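Local coordinates for protein oxalate biosynthetic component 1 (Burkholderia thailandensis, PDB 5IKY) that produces oxalate as a bifunctional enzyme of quorum sensing-dependent oxalogenesis, combining a serine hydrolase activity with an additional lyase activity, at residues T142-E145 with L149-A152; D163-M168 with A174-L179; E594-A599 with I605-F610; V705-R710 with R999-T1004; A810-D815 with Q1084-F1089. All blocks are in the same frame, centred on the assembly; numbering follows the deposited sequence.

Contact 1: T142-E145 with L149-A152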
# COMPACT_ATOMS: atom_id res chain seq x y z
N THR A 142 22.99 6.71 -12.30
CA THR A 142 21.95 5.69 -12.37
C THR A 142 22.04 4.87 -13.64
O THR A 142 22.65 5.29 -14.63
CB THR A 142 20.55 6.32 -12.27
OG1 THR A 142 20.37 7.28 -13.32
CG2 THR A 142 20.35 6.99 -10.92
N ALA A 143 21.43 3.69 -13.61
CA ALA A 143 21.40 2.81 -14.77
C ALA A 143 20.13 3.05 -15.58
O ALA A 143 19.03 3.14 -15.03
CB ALA A 143 21.47 1.35 -14.33
N THR A 144 20.30 3.18 -16.90
CA THR A 144 19.16 3.35 -17.78
C THR A 144 18.54 1.99 -18.10
O THR A 144 19.13 0.96 -17.79
CB THR A 144 19.55 4.06 -19.09
OG1 THR A 144 20.39 3.20 -19.87
CG2 THR A 144 20.31 5.35 -18.79
N GLU A 145 17.36 2.00 -18.72
CA GLU A 145 16.72 0.76 -19.15
C GLU A 145 17.62 0.05 -20.16
O GLU A 145 17.66 -1.18 -20.22
CB GLU A 145 15.35 1.04 -19.75
N LEU A 149 25.03 4.15 -18.02
CA LEU A 149 25.14 4.96 -16.81
C LEU A 149 24.94 6.44 -17.15
O LEU A 149 25.49 6.94 -18.13
CB LEU A 149 26.49 4.75 -16.13
CG LEU A 149 26.80 3.32 -15.69
CD1 LEU A 149 28.24 3.19 -15.21
CD2 LEU A 149 25.83 2.88 -14.59
N THR A 150 24.15 7.13 -16.33
CA THR A 150 23.84 8.53 -16.60
C THR A 150 23.78 9.37 -15.32
O THR A 150 23.63 8.84 -14.22
CB THR A 150 22.50 8.68 -17.35
OG1 THR A 150 22.23 10.07 -17.58
CG2 THR A 150 21.37 8.08 -16.54
N TRP A 151 23.89 10.68 -15.49
CA TRP A 151 23.85 11.63 -14.38
C TRP A 151 22.77 12.68 -14.63
O TRP A 151 22.77 13.32 -15.68
CB TRP A 151 25.22 12.28 -14.19
CG TRP A 151 25.28 13.28 -13.09
CD1 TRP A 151 25.09 14.63 -13.20
CD2 TRP A 151 25.55 13.02 -11.71
NE1 TRP A 151 25.22 15.23 -11.97
CE2 TRP A 151 25.51 14.26 -11.04
CE3 TRP A 151 25.82 11.87 -10.98
CZ2 TRP A 151 25.73 14.37 -9.67
CZ3 TRP A 151 26.04 11.98 -9.62
CH2 TRP A 151 25.99 13.22 -8.98
N ALA A 152 21.87 12.86 -13.67
CA ALA A 152 20.66 13.66 -13.90
C ALA A 152 20.71 15.07 -13.32
O ALA A 152 19.92 15.93 -13.73
CB ALA A 152 19.46 12.91 -13.33
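T142 and T150 form a hydrogen-bonded antiparallel pair with both side chains on one face of the sheet. T142 N donates to T150 O at 2.9 Å, and T150 N donates to T142 O at 2.9 Å. T142 has chi1 57°, which sets OG1 between the backbone N and the carbonyl carbon. There OG1 meets the methyl CG2 of T150 at 3.5 Å. T150 is rotated differently. Its OG1 stands anti to the backbone N (chi1 180°) and bonds P113 O, leaving CG2 to face T142.

These strands make a beta hairpin. It is part of a three-stranded antiparallel sheet whose middle strand, 149-150, lies between 142-143 and 114-115.

Beyond strand 142-143, T144 turns its methyl to the same threonine. T144 CG2 is 3.7 Å from T150 CG2, and the two side chains cross at about a right angle. T144 OG1 bonds S148 N in the hairpin turn.

A143 and L149 are a non-hydrogen-bonded pair with side chains on the other face. L149 CD2 comes within 4.4 Å of A143 CA. L149 also packs on V133, L136 and T137 of helix 126-138.

Contact 2: D163-M168 with A174-L179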
# COMPACT_ATOMS: atom_id res chain seq x y z
N ASP A 163 44.21 4.19 -10.02
CA ASP A 163 44.06 2.75 -10.15
C ASP A 163 43.00 2.39 -11.19
O ASP A 163 43.20 1.48 -11.99
CB ASP A 163 43.71 2.14 -8.79
CG ASP A 163 44.13 0.69 -8.67
OD1 ASP A 163 45.28 0.43 -8.27
OD2 ASP A 163 43.30 -0.20 -8.98
N PHE A 164 41.89 3.12 -11.17
CA PHE A 164 40.85 2.94 -12.17
C PHE A 164 41.35 3.29 -13.57
O PHE A 164 41.11 2.56 -14.53
CB PHE A 164 39.62 3.80 -11.84
CG PHE A 164 38.61 3.12 -10.96
CD1 PHE A 164 37.74 2.18 -11.49
CD2 PHE A 164 38.53 3.42 -9.61
CE1 PHE A 164 36.81 1.55 -10.69
CE2 PHE A 164 37.60 2.79 -8.80
CZ PHE A 164 36.74 1.86 -9.34
N VAL A 165 42.06 4.41 -13.66
CA VAL A 165 42.52 4.93 -14.95
C VAL A 165 43.52 3.99 -15.61
O VAL A 165 43.44 3.74 -16.82
CB VAL A 165 43.16 6.32 -14.78
CG1 VAL A 165 43.56 6.89 -16.13
CG2 VAL A 165 42.19 7.26 -14.07
N GLU A 166 44.46 3.47 -14.83
CA GLU A 166 45.47 2.54 -15.34
C GLU A 166 44.82 1.29 -15.92
O GLU A 166 45.06 0.94 -17.08
CB GLU A 166 46.44 2.13 -14.23
CG GLU A 166 47.19 3.28 -13.59
CD GLU A 166 47.78 2.89 -12.25
OE1 GLU A 166 47.71 1.69 -11.90
OE2 GLU A 166 48.32 3.77 -11.55
N ARG A 167 44.00 0.64 -15.11
CA ARG A 167 43.34 -0.59 -15.51
C ARG A 167 42.43 -0.36 -16.72
O ARG A 167 42.31 -1.23 -17.58
CB ARG A 167 42.54 -1.17 -14.34
CG ARG A 167 43.42 -1.61 -13.18
CD ARG A 167 42.61 -1.83 -11.91
NE ARG A 167 41.56 -2.83 -12.09
CZ ARG A 167 40.55 -3.00 -11.25
NH1 ARG A 167 40.45 -2.23 -10.17
NH2 ARG A 167 39.64 -3.93 -11.48
N MET A 168 41.81 0.81 -16.77
CA MET A 168 41.00 1.19 -17.93
C MET A 168 41.87 1.32 -19.17
O MET A 168 41.53 0.81 -20.23
CB MET A 168 40.25 2.49 -17.66
CG MET A 168 38.77 2.31 -17.38
SD MET A 168 37.89 3.87 -17.16
CE MET A 168 38.67 4.50 -15.68
N ALA A 174 41.04 2.77 -25.46
CA ALA A 174 39.88 3.47 -25.99
C ALA A 174 39.06 3.91 -24.78
O ALA A 174 39.44 4.88 -24.13
CB ALA A 174 39.07 2.59 -26.95
N VAL A 175 37.98 3.19 -24.48
CA VAL A 175 37.06 3.46 -23.33
C VAL A 175 37.39 4.67 -22.45
O VAL A 175 36.52 5.51 -22.18
CB VAL A 175 36.96 2.23 -22.40
CG1 VAL A 175 36.11 2.55 -21.17
CG2 VAL A 175 36.39 1.03 -23.16
N LEU A 176 38.66 4.77 -22.03
CA LEU A 176 39.18 5.98 -21.37
C LEU A 176 39.09 7.19 -22.30
O LEU A 176 39.16 8.33 -21.86
CB LEU A 176 40.63 5.75 -20.93
CG LEU A 176 41.35 6.86 -20.16
CD1 LEU A 176 40.57 7.15 -18.89
CD2 LEU A 176 42.77 6.45 -19.83
N ASP A 177 38.96 6.93 -23.60
CA ASP A 177 39.00 7.98 -24.61
C ASP A 177 37.78 8.84 -24.48
O ASP A 177 37.86 10.08 -24.55
CB ASP A 177 39.05 7.37 -26.03
CG ASP A 177 37.82 6.54 -26.38
OD1 ASP A 177 37.02 6.24 -25.48
OD2 ASP A 177 37.63 6.22 -27.57
N SER A 178 36.66 8.15 -24.33
CA SER A 178 35.35 8.76 -24.42
C SER A 178 35.10 9.70 -23.25
O SER A 178 34.39 10.70 -23.36
CB SER A 178 34.25 7.69 -24.49
OG SER A 178 32.94 8.28 -24.56
N LEU A 179 35.68 9.35 -22.11
CA LEU A 179 35.56 10.18 -20.94
C LEU A 179 36.25 11.52 -21.20
O LEU A 179 35.69 12.58 -20.93
CB LEU A 179 36.15 9.48 -19.71
CG LEU A 179 35.54 8.10 -19.47
CD1 LEU A 179 36.20 7.40 -18.29
CD2 LEU A 179 34.04 8.21 -19.27
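L176 and L179 meet V165 and M168 where two consecutive helices of the N-terminal domain pack together. Helices 162-172 and 176-181 are joined by a short link and pack through apolar side chains. The contact is buried.

The second segment begins at A174, whose CB points away from helix 162-172. The model is doubtful here, because A174 O sits too close to its neighbours. V175 follows with its CB directed toward the first segment. Its side chain rests on R122 and L123 instead, and makes no close contact with 163-168.

L176 makes the closest approach. Its CG is anti to the backbone N (chi1 -177°), which directs the branch point toward V165. L176 CD2 lies 3.8 Å from V165 CG1, and L176 CD1 is 4.1 Å from that same methyl. One valine methyl therefore meets both leucine methyls. The two side chains meet at a slant.

L179 repeats the approach about one turn later, against M168 instead. These two side chains cross at about a right angle. I60 of strand 60-64 touches V165, L176 and L179, so both helices pack on this strand.

The M168 chain is bent at chi3 (-65°). The bend turns CE aside, and the sulfur is the nearer atom: M168 SD is 4.1 Å from L179 CD1.

Contact 3: E594-A599 with I605-F610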
# COMPACT_ATOMS: atom_id res chain seq x y z
N GLU A 594 -11.57 19.84 9.01
CA GLU A 594 -10.27 19.25 8.71
C GLU A 594 -9.60 18.75 9.98
O GLU A 594 -8.89 17.74 9.97
CB GLU A 594 -9.37 20.25 7.99
N HIS A 595 -9.82 19.46 11.08
CA HIS A 595 -9.28 19.07 12.37
C HIS A 595 -10.00 17.84 12.91
O HIS A 595 -9.37 16.88 13.37
CB HIS A 595 -9.37 20.21 13.38
CG HIS A 595 -8.80 19.88 14.73
ND1 HIS A 595 -7.47 19.57 14.91
CD2 HIS A 595 -9.38 19.82 15.95
CE1 HIS A 595 -7.25 19.32 16.19
NE2 HIS A 595 -8.39 19.47 16.84
N VAL A 596 -11.33 17.87 12.84
CA VAL A 596 -12.16 16.77 13.32
C VAL A 596 -11.89 15.49 12.54
O VAL A 596 -11.64 14.43 13.13
CB VAL A 596 -13.66 17.12 13.22
CG1 VAL A 596 -14.51 15.87 13.43
CG2 VAL A 596 -14.02 18.19 14.24
N LEU A 597 -11.93 15.58 11.21
CA LEU A 597 -11.72 14.43 10.34
C LEU A 597 -10.35 13.78 10.55
O LEU A 597 -10.24 12.55 10.52
CB LEU A 597 -11.89 14.84 8.88
CG LEU A 597 -13.33 15.00 8.40
CD1 LEU A 597 -13.41 15.94 7.21
CD2 LEU A 597 -13.93 13.64 8.06
N THR A 598 -9.33 14.60 10.76
CA THR A 598 -7.99 14.08 11.02
C THR A 598 -7.93 13.38 12.37
O THR A 598 -7.29 12.34 12.51
CB THR A 598 -6.92 15.20 10.99
OG1 THR A 598 -7.43 16.36 11.64
CG2 THR A 598 -6.56 15.55 9.55
N ALA A 599 -8.61 13.95 13.35
CA ALA A 599 -8.69 13.34 14.68
C ALA A 599 -9.46 12.03 14.61
O ALA A 599 -9.04 11.03 15.19
CB ALA A 599 -9.34 14.30 15.67
N ILE A 605 -11.91 5.95 13.77
CA ILE A 605 -13.30 6.26 13.46
C ILE A 605 -13.42 7.01 12.14
O ILE A 605 -12.94 8.14 12.01
CB ILE A 605 -13.95 7.10 14.58
CG1 ILE A 605 -13.98 6.31 15.89
CG2 ILE A 605 -15.36 7.52 14.18
CD1 ILE A 605 -14.65 7.04 17.03
N THR A 606 -14.05 6.38 11.16
CA THR A 606 -14.19 6.99 9.84
C THR A 606 -15.56 7.64 9.66
O THR A 606 -16.57 6.95 9.49
CB THR A 606 -13.98 5.96 8.72
OG1 THR A 606 -12.68 5.38 8.84
CG2 THR A 606 -14.12 6.62 7.35
N ILE A 607 -15.59 8.97 9.70
CA ILE A 607 -16.82 9.71 9.44
C ILE A 607 -17.21 9.53 7.97
O ILE A 607 -16.47 9.93 7.08
CB ILE A 607 -16.68 11.21 9.74
CG1 ILE A 607 -16.11 11.42 11.15
CG2 ILE A 607 -18.02 11.92 9.59
CD1 ILE A 607 -15.84 12.88 11.47
N ARG A 608 -18.37 8.93 7.74
CA ARG A 608 -18.80 8.63 6.38
C ARG A 608 -19.72 9.71 5.81
O ARG A 608 -20.48 10.34 6.54
CB ARG A 608 -19.50 7.27 6.34
N SER A 609 -19.63 9.91 4.50
CA SER A 609 -20.48 10.87 3.81
C SER A 609 -21.71 10.19 3.25
O SER A 609 -21.68 9.63 2.15
CB SER A 609 -19.70 11.57 2.70
OG SER A 609 -19.13 10.64 1.80
N PHE A 610 -22.80 10.22 4.01
CA PHE A 610 -24.06 9.62 3.59
C PHE A 610 -24.83 10.58 2.69
O PHE A 610 -24.93 11.77 2.99
CB PHE A 610 -24.91 9.22 4.80
CG PHE A 610 -24.20 8.33 5.78
CD1 PHE A 610 -24.33 6.95 5.69
CD2 PHE A 610 -23.42 8.86 6.79
CE1 PHE A 610 -23.68 6.13 6.60
CE2 PHE A 610 -22.77 8.05 7.69
CZ PHE A 610 -22.90 6.67 7.60
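I607 points its side chain at V596 and L597, two consecutive residues of helix 592-602. It crosses each of them at about a right angle. The tip methyl does most of the touching. I607 CD1 is 3.8 Å from V596 CG1 and 4.0 Å from L597 CD2.

The isoleucine approaches end-on. Its CG1 is anti to the carbonyl carbon (chi1 -51°), and chi2 is extended, so CD1 is carried well out from the loop backbone. This spans the gap between the helix and the loop, where L597 CA and I607 CA are 7.0 Å apart.

V596 and L597 receive it in different ways. V596 offers only the branch CG1, which stands anti to the backbone N. L597 touches I607 at two points through a single methyl. Its CD2 is also 4.0 Å from I607 CB, so it meets both the base and the tip of I607. The CB of L597 does not itself point at the loop; the outer part of the side chain bends toward it.

V596 is buried, while L597 and I607 are partly exposed. F636 of helix 629-641 touches both V596 and I607. I605, two residues earlier, also reaches F636, and it packs on helix 562-579.

The pattern is that of a helix followed by an irregular, extended segment that turns back and packs one side chain against it, within the largely helical cap domain.

Contact 4: V705-R710 with R999-T1004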
# COMPACT_ATOMS: atom_id res chain seq x y z
N VAL A 705 -6.76 -0.77 3.44
CA VAL A 705 -6.33 -1.75 4.43
C VAL A 705 -7.50 -2.60 4.93
O VAL A 705 -8.65 -2.34 4.58
CB VAL A 705 -5.65 -1.06 5.64
CG1 VAL A 705 -4.61 -0.07 5.16
CG2 VAL A 705 -6.69 -0.36 6.50
N ASN A 706 -7.18 -3.61 5.74
CA ASN A 706 -8.17 -4.55 6.28
C ASN A 706 -8.97 -5.25 5.19
O ASN A 706 -10.19 -5.36 5.26
CB ASN A 706 -9.12 -3.84 7.25
CG ASN A 706 -8.41 -3.30 8.48
OD1 ASN A 706 -7.33 -3.77 8.84
ND2 ASN A 706 -9.03 -2.32 9.14
N LEU A 707 -8.26 -5.73 4.17
CA LEU A 707 -8.88 -6.43 3.05
C LEU A 707 -9.11 -7.90 3.36
O LEU A 707 -9.86 -8.58 2.67
CB LEU A 707 -8.01 -6.30 1.80
CG LEU A 707 -7.79 -4.87 1.30
CD1 LEU A 707 -6.80 -4.86 0.14
CD2 LEU A 707 -9.12 -4.27 0.89
N GLY A 708 -8.46 -8.39 4.42
CA GLY A 708 -8.54 -9.79 4.78
C GLY A 708 -9.88 -10.21 5.34
O GLY A 708 -10.31 -11.35 5.15
N LEU A 709 -10.56 -9.29 6.02
CA LEU A 709 -11.84 -9.58 6.65
C LEU A 709 -12.89 -10.11 5.67
O LEU A 709 -13.76 -10.88 6.04
CB LEU A 709 -12.38 -8.32 7.35
CG LEU A 709 -11.51 -7.76 8.47
CD1 LEU A 709 -12.12 -6.49 9.04
CD2 LEU A 709 -11.31 -8.80 9.57
N ARG A 710 -12.79 -9.69 4.40
CA ARG A 710 -13.74 -10.09 3.37
C ARG A 710 -13.78 -11.60 3.13
O ARG A 710 -14.79 -12.14 2.69
CB ARG A 710 -13.43 -9.40 2.04
CG ARG A 710 -13.15 -7.91 2.14
CD ARG A 710 -13.09 -7.27 0.75
NE ARG A 710 -12.27 -8.05 -0.17
CZ ARG A 710 -12.63 -8.35 -1.42
NH1 ARG A 710 -13.79 -7.94 -1.90
NH2 ARG A 710 -11.81 -9.07 -2.18
N ARG A 999 -16.31 0.90 -0.92
CA ARG A 999 -17.69 0.52 -0.63
C ARG A 999 -18.07 -0.72 -1.43
O ARG A 999 -18.80 -1.58 -0.92
CB ARG A 999 -18.65 1.67 -0.94
CG ARG A 999 -19.98 1.52 -0.21
CD ARG A 999 -21.00 2.57 -0.64
NE ARG A 999 -22.28 2.36 0.04
CZ ARG A 999 -23.45 2.78 -0.41
NH1 ARG A 999 -23.53 3.43 -1.57
NH2 ARG A 999 -24.55 2.55 0.28
N SER A 1000 -17.58 -0.82 -2.66
CA SER A 1000 -17.77 -2.02 -3.46
C SER A 1000 -16.94 -3.18 -2.91
O SER A 1000 -17.38 -4.32 -2.91
CB SER A 1000 -17.41 -1.77 -4.92
OG SER A 1000 -18.33 -0.89 -5.53
N LEU A 1001 -15.73 -2.86 -2.44
CA LEU A 1001 -14.86 -3.87 -1.85
C LEU A 1001 -15.48 -4.47 -0.59
O LEU A 1001 -15.52 -5.68 -0.43
CB LEU A 1001 -13.49 -3.29 -1.52
CG LEU A 1001 -12.37 -3.60 -2.52
CD1 LEU A 1001 -11.04 -3.12 -1.98
CD2 LEU A 1001 -12.32 -5.08 -2.83
N ALA A 1002 -15.97 -3.60 0.28
CA ALA A 1002 -16.59 -4.03 1.53
C ALA A 1002 -17.83 -4.88 1.29
O ALA A 1002 -18.22 -5.69 2.13
CB ALA A 1002 -16.95 -2.82 2.39
N GLY A 1003 -18.45 -4.71 0.12
CA GLY A 1003 -19.66 -5.43 -0.21
C GLY A 1003 -19.41 -6.71 -0.99
O GLY A 1003 -20.35 -7.44 -1.31
N THR A 1004 -18.15 -6.99 -1.29
CA THR A 1004 -17.80 -8.16 -2.09
C THR A 1004 -16.77 -9.05 -1.40
O THR A 1004 -16.18 -8.66 -0.39
CB THR A 1004 -17.26 -7.76 -3.47
OG1 THR A 1004 -16.22 -6.79 -3.31
CG2 THR A 1004 -18.37 -7.17 -4.33
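At the junction of the cap domain with the C-terminal alpha/beta hydrolase domain, R710 docks on short helix 998-1002 and the residues after it. R710 NH1 donates to L1001 O at 3.2 Å, with an angle of 163° at the hydrogen. The donor sits on a lone pair in the carbonyl plane, and the oxygen lies near the guanidinium plane. L1001 O accepts a second bond, from T1004 N. NH1 of R710 is also 2.9 Å from T1004 O and 3.0 Å from T1004 OG1. R710 NH2 bonds S1006 O. This oxygen-rich setting would be expected to stabilise the buried positive charge.

A bend at chi3 (-47°) turns the guanidinium across L1001. The methyl CD2 of L1001 covers one face, offset toward the rim, and is 3.3 Å from R710 NH1. The other methyl is used too: L1001 CD1 meets L707 CD2 at 3.6 Å. L1001 thus serves both an apolar and a charged partner.

T1004 lies beside R710, pointing the same way. Its OG1 donates to S1000 O at 2.8 Å, which fixes the hydroxyl against the helix.

Around the contact, Y715 of helix 715-734 bonds A1002 O, and N860 of helix 849-860 bonds G1003 O. Segment 705-710 also meets helices earlier in the chain: L709 packs on 530-541, and N706 N bonds E519 of 518-524.

Contact 5: A810-D815 with Q1084-F1089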
# COMPACT_ATOMS: atom_id res chain seq x y z
N ALA A 810 -23.87 7.82 -25.84
CA ALA A 810 -24.03 8.71 -26.99
C ALA A 810 -22.68 9.19 -27.50
O ALA A 810 -22.51 9.45 -28.69
CB ALA A 810 -24.91 9.90 -26.62
N GLN A 811 -21.71 9.32 -26.59
CA GLN A 811 -20.36 9.70 -26.98
C GLN A 811 -19.70 8.56 -27.75
O GLN A 811 -18.89 8.79 -28.65
CB GLN A 811 -19.52 10.06 -25.75
N ILE A 812 -20.07 7.33 -27.40
CA ILE A 812 -19.57 6.15 -28.08
C ILE A 812 -20.17 6.06 -29.49
O ILE A 812 -19.55 5.53 -30.41
CB ILE A 812 -19.88 4.86 -27.28
CG1 ILE A 812 -19.21 4.92 -25.91
CG2 ILE A 812 -19.41 3.62 -28.02
CD1 ILE A 812 -19.40 3.66 -25.08
N ALA A 813 -21.38 6.60 -29.64
CA ALA A 813 -22.06 6.60 -30.93
C ALA A 813 -21.30 7.41 -31.98
O ALA A 813 -21.37 7.11 -33.17
CB ALA A 813 -23.48 7.14 -30.77
N ALA A 814 -20.58 8.43 -31.53
CA ALA A 814 -19.80 9.28 -32.43
C ALA A 814 -18.32 8.93 -32.38
O ALA A 814 -17.50 9.72 -31.91
CB ALA A 814 -20.01 10.75 -32.09
N ASP A 815 -17.98 7.74 -32.86
CA ASP A 815 -16.61 7.25 -32.85
C ASP A 815 -16.48 6.00 -33.73
O ASP A 815 -17.49 5.41 -34.11
CB ASP A 815 -16.17 6.94 -31.41
N GLN A 1084 -15.30 0.02 -26.89
CA GLN A 1084 -15.52 -0.79 -28.09
C GLN A 1084 -16.45 -1.96 -27.79
O GLN A 1084 -17.27 -2.34 -28.63
CB GLN A 1084 -14.19 -1.30 -28.64
CG GLN A 1084 -14.33 -2.40 -29.68
CD GLN A 1084 -13.36 -2.25 -30.84
OE1 GLN A 1084 -13.07 -1.13 -31.28
NE2 GLN A 1084 -12.87 -3.37 -31.35
N TRP A 1085 -16.33 -2.52 -26.59
CA TRP A 1085 -17.18 -3.63 -26.17
C TRP A 1085 -18.63 -3.17 -26.07
O TRP A 1085 -19.54 -3.85 -26.54
CB TRP A 1085 -16.72 -4.20 -24.83
CG TRP A 1085 -15.34 -4.79 -24.83
CD1 TRP A 1085 -14.36 -4.59 -25.77
CD2 TRP A 1085 -14.78 -5.68 -23.85
NE1 TRP A 1085 -13.23 -5.30 -25.43
CE2 TRP A 1085 -13.46 -5.97 -24.26
CE3 TRP A 1085 -15.26 -6.25 -22.67
CZ2 TRP A 1085 -12.63 -6.81 -23.53
CZ3 TRP A 1085 -14.43 -7.08 -21.95
CH2 TRP A 1085 -13.13 -7.36 -22.38
N ILE A 1086 -18.83 -2.01 -25.46
CA ILE A 1086 -20.15 -1.43 -25.31
C ILE A 1086 -20.70 -1.00 -26.67
O ILE A 1086 -21.90 -1.09 -26.94
CB ILE A 1086 -20.12 -0.24 -24.33
CG1 ILE A 1086 -19.76 -0.73 -22.93
CG2 ILE A 1086 -21.46 0.49 -24.31
CD1 ILE A 1086 -19.69 0.35 -21.89
N ALA A 1087 -19.80 -0.54 -27.54
CA ALA A 1087 -20.16 -0.19 -28.91
C ALA A 1087 -20.70 -1.40 -29.66
O ALA A 1087 -21.72 -1.32 -30.35
CB ALA A 1087 -18.97 0.40 -29.65
N ARG A 1088 -20.02 -2.53 -29.51
CA ARG A 1088 -20.44 -3.78 -30.14
C ARG A 1088 -21.76 -4.25 -29.55
O ARG A 1088 -22.62 -4.77 -30.27
CB ARG A 1088 -19.37 -4.85 -29.98
N PHE A 1089 -21.92 -4.07 -28.24
CA PHE A 1089 -23.16 -4.40 -27.55
C PHE A 1089 -24.32 -3.58 -28.10
O PHE A 1089 -25.38 -4.11 -28.42
CB PHE A 1089 -23.02 -4.16 -26.05
CG PHE A 1089 -22.26 -5.24 -25.33
CD1 PHE A 1089 -22.26 -6.54 -25.80
CD2 PHE A 1089 -21.56 -4.95 -24.17
CE1 PHE A 1089 -21.56 -7.54 -25.14
CE2 PHE A 1089 -20.86 -5.94 -23.50
CZ PHE A 1089 -20.86 -7.23 -23.98
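I812 fills the tight part of this contact alone, set against I1086 and A1087 of helix 1080-1090. Its CB points toward that helix, and its two branches take different partners. CG2 of I812 meets A1087 CB at 3.6 Å and lies 4.0 Å from A1087 CA. Here the small alanine lets the isoleucine come close to the helix backbone. The other branch runs on to I1086, where I812 CD1 is 3.9 Å from I1086 CG2 and 4.0 Å from I1086 CB. These two isoleucines cross at about a right angle.

The torsions explain the division. I812 has chi1 -61°, with CG2 anti to the backbone N and CG1 anti to the carbonyl carbon. An extended chi2 then takes CD1 outward to I1086.

The contact joins two helices of the C-terminal alpha/beta hydrolase domain, 792-813 and 1080-1090. Behind it lies the central mixed sheet. I1086 and F1089 both touch W780 of strand 780-782, one of its strands. On helix 1080-1090 itself, the ring of W1085 makes an edge-to-face contact with W1081.

Away from I812 the contact is loose. A813 and A814 are exposed, and the CB of A813 points away from helix 1080-1090. Q1084 is exposed as well, with its CB also turned away from the other helix. Q811, D815 and R1088 are modelled only to CB, which is consistent with mobile side chains. Residues 817-828, soon after this segment, are not modelled.

In the fold
Contacts 1 and 2 come first along the chain, in series within the N-terminal domain. Contact 1 closes a hairpin turn, and contact 2 closes the link between two helices. Their centres lie about 19 Å apart. Contact 3 closes a short loop after helix 592-602 in the cap domain, on the opposite side of the chain's centre from both. Contacts 4 and 5 are long-range, and their segments alternate: 705-710, 810-815, 999-1004, 1084-1089. Contact 4 ties the cap domain to the hydrolase domain. Contact 5 joins two helices within the hydrolase domain. Contacts 3 and 4 come near each other, with nearest atoms about 7 Å apart, but do not touch.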